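Local coordinates for UDP-D-quinovosamine 4-dehydrogenase (Vibrio fischeri, PDB 3NKL) that acts, as the full-length membrane protein of the polysaccharide synthase family, as a UDP-D-quinovosamine 4-dehydrogenase, and is seen here as its CoA-binding-family domain, at the interface of chains A and B. Residues are numbered along the deposited sequence; one frame, centred on the assembly and turned at random. Chains: chain A/B, UDP-D-quinovosamine 4-dehydrogenase.

The interface of chains A and B. Residues chain A 14, 18, 21-22; chain B 101, 104-105.
Helix 14-25 of chain A, which begins within the glycine-rich GAGSAG loop (GxGxxG pattern) of a Rossmann-like fold, packs against the short helix 101-105 of chain B, where B:Val105 meets A:Gln18, A:Asn21 and A:Met22. The two methyls of B:Val105 divide the work. B:Val105 CG1, held between its own backbone N and carbonyl carbon (chi1 61°), sits over the flat face of the A:Asn21 carboxamide, 3.7 Å from A:Asn21 OD1. B:Val105 CG2 points to the aliphatic stretch of A:Met22, a selenomethionine, 3.7 Å from A:Met22 CG; it also approaches CB of A:Gln18. The extended side chain of A:Gln18 runs antiparallel to that of B:Val105 and lies over the groove between B:Val105 and B:Leu101, whose CD1 comes within 3.9 Å of A:Gln18 CG and 3.7 Å of the backbone O of A:Ser14. At its tip, A:Gln18 NE2 donates to the hydroxyl OG of A:Ser14 at 2.9 Å, with the acceptor almost in the amide plane (3° out of it). This bond, one helical turn back, helps fix the rotation of the carboxamide and leaves A:Gln18 OE1 directed to a water at 2.7 Å; the same water lies 3.2 Å from the backbone O of B:Val105 and bridges the chains. Direct contact in this patch is therefore by packing, with polar linkage through water. The patch recurs with chains exchanged in the two-fold interface of the deposited pair, whose biological role the structure alone does not show; both helices directly follow strands, 5-10 and 94-97.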
loop_
_atom_site.group_PDB
_atom_site.type_symbol
_atom_site.label_atom_id
_atom_site.label_comp_id
_atom_site.label_asym_id
_atom_site.label_seq_id
_atom_site.Cartn_x
_atom_site.Cartn_y
_atom_site.Cartn_z
ATOM N N SER A 14 2.188 0.664 1.287
ATOM C CA SER A 14 3.392 -0.114 1.570
ATOM C C SER A 14 4.631 0.682 1.196
ATOM O O SER A 14 5.574 0.764 1.964
ATOM C CB SER A 14 3.383 -1.455 0.813
ATOM O OG SER A 14 4.598 -2.139 1.071
ATOM N N GLN A 18 7.576 2.099 3.777
ATOM C CA GLN A 18 8.936 1.614 3.577
ATOM C C GLN A 18 9.871 2.799 3.349
ATOM O O GLN A 18 10.995 2.811 3.849
ATOM C CB GLN A 18 9.016 0.631 2.411
ATOM C CG GLN A 18 8.254 -0.677 2.681
ATOM C CD GLN A 18 8.509 -1.669 1.582
ATOM O OE1 GLN A 18 9.657 -1.974 1.280
ATOM N NE2 GLN A 18 7.454 -2.160 0.967
ATOM N N ASN A 21 10.680 4.536 6.596
ATOM C CA ASN A 21 11.615 3.695 7.346
ATOM C C ASN A 21 13.054 3.884 6.855
ATOM O O ASN A 21 13.982 4.103 7.646
ATOM C CB ASN A 21 11.181 2.223 7.245
ATOM C CG ASN A 21 12.057 1.297 8.053
ATOM O OD1 ASN A 21 13.210 1.079 7.712
ATOM N ND2 ASN A 21 11.508 0.743 9.130
HETATM N N MSE A 22 13.234 3.838 5.543
HETATM C CA MSE A 22 14.554 4.048 4.957
HETATM C C MSE A 22 15.092 5.454 5.229
HETATM O O MSE A 22 16.252 5.620 5.600
HETATM C CB MSE A 22 14.497 3.776 3.448
HETATM C CG MSE A 22 13.970 2.378 3.096
HETATM SE SE MSE A 22 13.691 2.198 1.171
HETATM C CE MSE A 22 14.768 3.700 0.698
ATOM N N LEU B 101 5.472 -5.077 7.582
ATOM C CA LEU B 101 6.180 -4.059 6.830
ATOM C C LEU B 101 7.673 -3.992 7.156
ATOM O O LEU B 101 8.516 -3.974 6.259
ATOM C CB LEU B 101 5.534 -2.688 7.060
ATOM C CG LEU B 101 6.134 -1.876 5.914
ATOM C CD1 LEU B 101 5.113 -1.483 4.843
ATOM C CD2 LEU B 101 7.010 -0.749 6.382
ATOM N N LEU B 104 9.770 -6.499 5.607
ATOM C CA LEU B 104 9.900 -6.413 4.159
ATOM C C LEU B 104 10.946 -5.386 3.751
ATOM O O LEU B 104 11.587 -5.511 2.709
ATOM C CB LEU B 104 8.580 -6.012 3.527
ATOM C CG LEU B 104 7.477 -7.041 3.705
ATOM C CD1 LEU B 104 6.211 -6.494 3.061
ATOM C CD2 LEU B 104 7.921 -8.323 3.037
ATOM N N VAL B 105 11.111 -4.353 4.555
ATOM C CA VAL B 105 11.864 -3.183 4.063
ATOM C C VAL B 105 13.362 -3.480 3.924
ATOM O O VAL B 105 13.984 -3.161 2.907
ATOM C CB VAL B 105 11.583 -1.895 4.898
ATOM C CG1 VAL B 105 11.995 -2.083 6.326
ATOM C CG2 VAL B 105 12.301 -0.686 4.275
HETATM O O HOH W 1 12.295 -1.553 0.698
#